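Local structure of putative thiol-disulfide isomerase or thioredoxin (Salmonella enterica subsp. enterica serovar Typhimurium, 3L9V) at residues F32-L46 with F170-L182. The protein probably catalyses thiol-disulfide exchange, introducing or rearranging disulfide bonds in other proteins in the manner of its DsbA relatives. Numbering follows the deposited sequence. Where two conformers were deposited one is given.
Sequences FSQTMGVDQAIRHVL and FRSRYAAVVRKLL
Y174 leaves helix 170-182 with CG opposite the backbone N (chi1 -160°), while F32 swings its CG away from its own carbonyl carbon, and the two rings meet edge-to-face. It is the F32 edge that points at the face of Y174, CE2 lying 3.7 Å from Y174 CZ. The ring planes stand at 66°. Helix 38-43 adds two contacts to the tyrosine: V38 CG1 comes within 3.7 Å of Y174 CD2 and also rests over a face of F32, and I42 CD1 reaches the tyrosine's edge in the plane of its ring. The hydroxyl is hydrogen-bonded to N159 OD1, which satisfies this polar atom of a buried residue.

At the break between helices 27-35 and 38-43, R171 runs out from its helix, kinks at chi3, and gives NH1 to M36 O at 3.1 Å. The bond is nearly straight at the hydrogen (174°) and lies in the guanidinium plane, but the nitrogen stands well above the plane of the carbonyl. The aliphatic part of R171 packs on A41, its CG 3.7 Å from A41 CB.

Further along, A41 CB and A175 CB meet methyl to methyl at 3.9 Å, and the axes of 38-43 and 170-182 approach to 9.0 Å. V45 then lies across the R179 stem, CG2 3.8 Å from R179 CB, and L182 closes the far end against L46. Both helices run roughly parallel on one side of the central sheet, Y174 and V178 touching strand 148-151 and I42 strand 52-56. This is the packing of the C-terminal helix against the helix that probably carries the CxxC motif at its start, and its continuation, in the thioredoxin fold of DsbA-like proteins.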
# COMPACT_ATOMS: atom_id res chain seq x y z
N PHE A 32 1.78 0.35 -10.04
CA PHE A 32 0.36 0.65 -9.73
C PHE A 32 0.21 2.06 -9.14
O PHE A 32 -0.74 2.79 -9.46
CB PHE A 32 -0.23 -0.35 -8.72
CG PHE A 32 -0.67 -1.65 -9.33
CD1 PHE A 32 -0.23 -2.04 -10.59
CD2 PHE A 32 -1.52 -2.49 -8.63
CE1 PHE A 32 -0.64 -3.24 -11.14
CE2 PHE A 32 -1.94 -3.69 -9.19
CZ PHE A 32 -1.49 -4.07 -10.44
N SER A 33 1.13 2.43 -8.26
CA SER A 33 0.99 3.67 -7.50
C SER A 33 1.44 4.87 -8.32
O SER A 33 0.77 5.90 -8.35
CB SER A 33 1.83 3.58 -6.22
OG SER A 33 2.02 4.86 -5.64
N GLN A 34 2.59 4.73 -8.98
CA GLN A 34 3.32 5.90 -9.47
C GLN A 34 3.37 6.09 -11.00
O GLN A 34 3.45 7.22 -11.46
CB GLN A 34 4.76 5.86 -8.92
CG GLN A 34 4.85 5.86 -7.40
CD GLN A 34 4.33 7.15 -6.81
OE1 GLN A 34 5.08 8.21 -7.02
NE2 GLN A 34 3.26 7.19 -6.17
N THR A 35 3.33 5.01 -11.78
CA THR A 35 3.49 5.18 -13.22
C THR A 35 2.30 4.76 -14.07
O THR A 35 2.11 5.27 -15.17
CB THR A 35 4.72 4.47 -13.74
OG1 THR A 35 4.56 3.06 -13.54
CG2 THR A 35 5.94 4.95 -12.96
N MSE A 36 1.48 3.84 -13.58
CA MSE A 36 0.38 3.37 -14.41
C MSE A 36 -0.98 3.87 -14.00
O MSE A 36 -1.96 3.58 -14.67
CB MSE A 36 0.38 1.85 -14.46
CG MSE A 36 1.59 1.29 -15.16
SE MSE A 36 1.47 -0.64 -15.25
CE MSE A 36 3.09 -0.91 -16.31
N GLY A 37 -1.05 4.58 -12.88
CA GLY A 37 -2.30 5.15 -12.41
C GLY A 37 -3.38 4.13 -12.06
O GLY A 37 -4.56 4.45 -12.15
N VAL A 38 -2.98 2.92 -11.69
CA VAL A 38 -3.93 1.89 -11.29
C VAL A 38 -4.55 2.23 -9.92
O VAL A 38 -5.77 2.18 -9.77
CB VAL A 38 -3.27 0.49 -11.28
CG1 VAL A 38 -4.18 -0.55 -10.65
CG2 VAL A 38 -2.88 0.07 -12.71
N ASP A 39 -3.73 2.59 -8.93
CA ASP A 39 -4.27 3.05 -7.65
C ASP A 39 -5.30 4.17 -7.86
O ASP A 39 -6.41 4.16 -7.29
CB ASP A 39 -3.16 3.50 -6.69
CG ASP A 39 -2.44 2.34 -6.02
OD1 ASP A 39 -2.75 1.17 -6.32
OD2 ASP A 39 -1.55 2.60 -5.16
N GLN A 40 -4.96 5.14 -8.69
CA GLN A 40 -5.85 6.27 -8.93
C GLN A 40 -7.14 5.84 -9.63
O GLN A 40 -8.22 6.28 -9.26
CB GLN A 40 -5.11 7.34 -9.73
CG GLN A 40 -5.96 8.46 -10.25
CD GLN A 40 -5.21 9.31 -11.29
OE1 GLN A 40 -3.98 9.44 -11.23
NE2 GLN A 40 -5.94 9.87 -12.25
N ALA A 41 -7.03 4.98 -10.63
CA ALA A 41 -8.21 4.46 -11.32
C ALA A 41 -9.14 3.71 -10.35
O ALA A 41 -10.35 3.75 -10.47
CB ALA A 41 -7.81 3.57 -12.51
N ILE A 42 -8.54 3.01 -9.39
CA ILE A 42 -9.31 2.33 -8.35
C ILE A 42 -10.01 3.35 -7.43
O ILE A 42 -11.19 3.22 -7.14
CB ILE A 42 -8.41 1.35 -7.54
CG1 ILE A 42 -8.09 0.11 -8.38
CG2 ILE A 42 -9.10 0.90 -6.26
CD1 ILE A 42 -7.11 -0.84 -7.68
N ARG A 43 -9.29 4.39 -7.00
CA ARG A 43 -9.91 5.38 -6.14
C ARG A 43 -11.08 6.02 -6.89
O ARG A 43 -12.10 6.36 -6.31
CB ARG A 43 -8.88 6.43 -5.70
CG ARG A 43 -7.98 5.93 -4.57
CD ARG A 43 -6.90 6.95 -4.17
NE ARG A 43 -6.09 6.40 -3.10
CZ ARG A 43 -4.82 6.02 -3.22
NH1 ARG A 43 -4.19 6.17 -4.38
NH2 ARG A 43 -4.18 5.50 -2.17
N HIS A 44 -10.92 6.14 -8.19
CA HIS A 44 -11.95 6.74 -9.02
C HIS A 44 -13.26 5.95 -9.07
O HIS A 44 -14.29 6.49 -9.43
CB HIS A 44 -11.41 7.01 -10.43
CG HIS A 44 -12.42 7.64 -11.34
ND1 HIS A 44 -13.01 6.97 -12.39
CD2 HIS A 44 -12.94 8.89 -11.35
CE1 HIS A 44 -13.85 7.78 -13.01
NE2 HIS A 44 -13.83 8.94 -12.40
N VAL A 45 -13.24 4.67 -8.72
CA VAL A 45 -14.50 3.93 -8.75
C VAL A 45 -15.01 3.62 -7.36
O VAL A 45 -15.97 2.89 -7.19
CB VAL A 45 -14.42 2.64 -9.62
CG1 VAL A 45 -14.02 3.00 -11.05
CG2 VAL A 45 -13.45 1.63 -9.03
N LEU A 46 -14.37 4.21 -6.34
CA LEU A 46 -14.84 4.01 -4.98
C LEU A 46 -16.23 4.59 -4.82
O LEU A 46 -16.45 5.74 -5.15
CB LEU A 46 -13.90 4.69 -4.00
CG LEU A 46 -12.59 3.98 -3.67
CD1 LEU A 46 -11.74 4.89 -2.76
CD2 LEU A 46 -12.85 2.64 -3.02
N PHE A 170 -4.71 -2.12 -19.68
CA PHE A 170 -4.45 -2.87 -18.45
C PHE A 170 -5.11 -2.17 -17.26
O PHE A 170 -5.81 -2.80 -16.48
CB PHE A 170 -2.95 -3.06 -18.16
CG PHE A 170 -2.69 -3.98 -16.98
CD1 PHE A 170 -2.72 -3.49 -15.67
CD2 PHE A 170 -2.45 -5.32 -17.17
CE1 PHE A 170 -2.51 -4.32 -14.59
CE2 PHE A 170 -2.24 -6.16 -16.09
CZ PHE A 170 -2.28 -5.66 -14.80
N ARG A 171 -4.86 -0.88 -17.12
CA ARG A 171 -5.42 -0.09 -16.04
C ARG A 171 -6.96 -0.12 -16.02
O ARG A 171 -7.59 -0.32 -14.98
CB ARG A 171 -4.94 1.36 -16.16
CG ARG A 171 -5.66 2.35 -15.26
CD ARG A 171 -5.02 3.76 -15.38
NE ARG A 171 -5.30 4.41 -16.65
CZ ARG A 171 -4.39 4.94 -17.47
NH1 ARG A 171 -3.10 4.91 -17.17
NH2 ARG A 171 -4.78 5.50 -18.59
N SER A 172 -7.56 0.08 -17.19
CA SER A 172 -9.01 0.09 -17.30
C SER A 172 -9.62 -1.26 -16.94
O SER A 172 -10.66 -1.33 -16.27
CB SER A 172 -9.45 0.47 -18.71
OG SER A 172 -9.01 1.77 -19.04
N ARG A 173 -8.99 -2.34 -17.38
CA ARG A 173 -9.54 -3.66 -17.10
C ARG A 173 -9.41 -4.03 -15.64
O ARG A 173 -10.32 -4.61 -15.07
CB ARG A 173 -8.93 -4.72 -18.02
CG ARG A 173 -9.33 -4.50 -19.46
CD ARG A 173 -8.44 -5.25 -20.44
NE ARG A 173 -8.72 -4.78 -21.79
CZ ARG A 173 -8.06 -5.16 -22.87
NH1 ARG A 173 -7.07 -6.03 -22.78
NH2 ARG A 173 -8.41 -4.66 -24.05
N TYR A 174 -8.28 -3.68 -15.03
CA TYR A 174 -8.07 -3.95 -13.61
C TYR A 174 -9.10 -3.19 -12.77
O TYR A 174 -9.75 -3.76 -11.90
CB TYR A 174 -6.64 -3.55 -13.20
CG TYR A 174 -6.14 -4.18 -11.91
CD1 TYR A 174 -5.43 -5.37 -11.93
CD2 TYR A 174 -6.37 -3.58 -10.69
CE1 TYR A 174 -4.97 -5.95 -10.76
CE2 TYR A 174 -5.91 -4.15 -9.51
CZ TYR A 174 -5.22 -5.32 -9.55
OH TYR A 174 -4.76 -5.86 -8.38
N ALA A 175 -9.26 -1.90 -13.06
CA ALA A 175 -10.23 -1.07 -12.35
C ALA A 175 -11.68 -1.52 -12.59
O ALA A 175 -12.52 -1.42 -11.70
CB ALA A 175 -10.07 0.41 -12.72
N ALA A 176 -11.97 -2.00 -13.80
CA ALA A 176 -13.31 -2.47 -14.14
C ALA A 176 -13.71 -3.62 -13.24
O ALA A 176 -14.83 -3.66 -12.73
CB ALA A 176 -13.38 -2.89 -15.62
N VAL A 177 -12.78 -4.54 -13.01
CA VAL A 177 -13.05 -5.65 -12.12
C VAL A 177 -13.23 -5.20 -10.66
O VAL A 177 -14.13 -5.66 -9.97
CB VAL A 177 -11.98 -6.75 -12.25
CG1 VAL A 177 -12.09 -7.75 -11.10
CG2 VAL A 177 -12.14 -7.45 -13.59
N VAL A 178 -12.39 -4.28 -10.20
CA VAL A 178 -12.58 -3.75 -8.85
C VAL A 178 -13.90 -3.02 -8.70
O VAL A 178 -14.61 -3.20 -7.71
CB VAL A 178 -11.44 -2.83 -8.44
CG1 VAL A 178 -11.80 -2.10 -7.12
CG2 VAL A 178 -10.20 -3.66 -8.29
N ARG A 179 -14.22 -2.20 -9.70
CA ARG A 179 -15.51 -1.53 -9.77
C ARG A 179 -16.67 -2.54 -9.65
O ARG A 179 -17.55 -2.41 -8.79
CB ARG A 179 -15.62 -0.75 -11.09
CG ARG A 179 -16.92 0.10 -11.25
CD ARG A 179 -17.21 0.39 -12.74
NE ARG A 179 -17.59 -0.83 -13.43
CZ ARG A 179 -17.24 -1.17 -14.67
NH1 ARG A 179 -16.48 -0.37 -15.40
NH2 ARG A 179 -17.66 -2.33 -15.17
N LYS A 180 -16.67 -3.56 -10.50
CA LYS A 180 -17.70 -4.61 -10.44
C LYS A 180 -17.88 -5.19 -9.03
O LYS A 180 -18.99 -5.34 -8.54
CB LYS A 180 -17.35 -5.73 -11.42
CG LYS A 180 -18.21 -6.99 -11.23
CD LYS A 180 -17.96 -8.00 -12.35
CE LYS A 180 -16.54 -8.57 -12.28
NZ LYS A 180 -16.22 -9.41 -13.47
N LEU A 181 -16.77 -5.50 -8.38
CA LEU A 181 -16.78 -6.13 -7.08
C LEU A 181 -17.21 -5.17 -5.97
O LEU A 181 -17.61 -5.61 -4.88
CB LEU A 181 -15.40 -6.70 -6.77
CG LEU A 181 -14.99 -7.91 -7.61
CD1 LEU A 181 -13.56 -8.31 -7.27
CD2 LEU A 181 -15.95 -9.09 -7.41
N LEU A 182 -17.11 -3.88 -6.23
CA LEU A 182 -17.59 -2.89 -5.30
C LEU A 182 -19.09 -2.63 -5.46
O LEU A 182 -19.67 -1.90 -4.68
CB LEU A 182 -16.85 -1.58 -5.50
CG LEU A 182 -15.47 -1.59 -4.82
CD1 LEU A 182 -14.59 -0.48 -5.35
CD2 LEU A 182 -15.69 -1.45 -3.35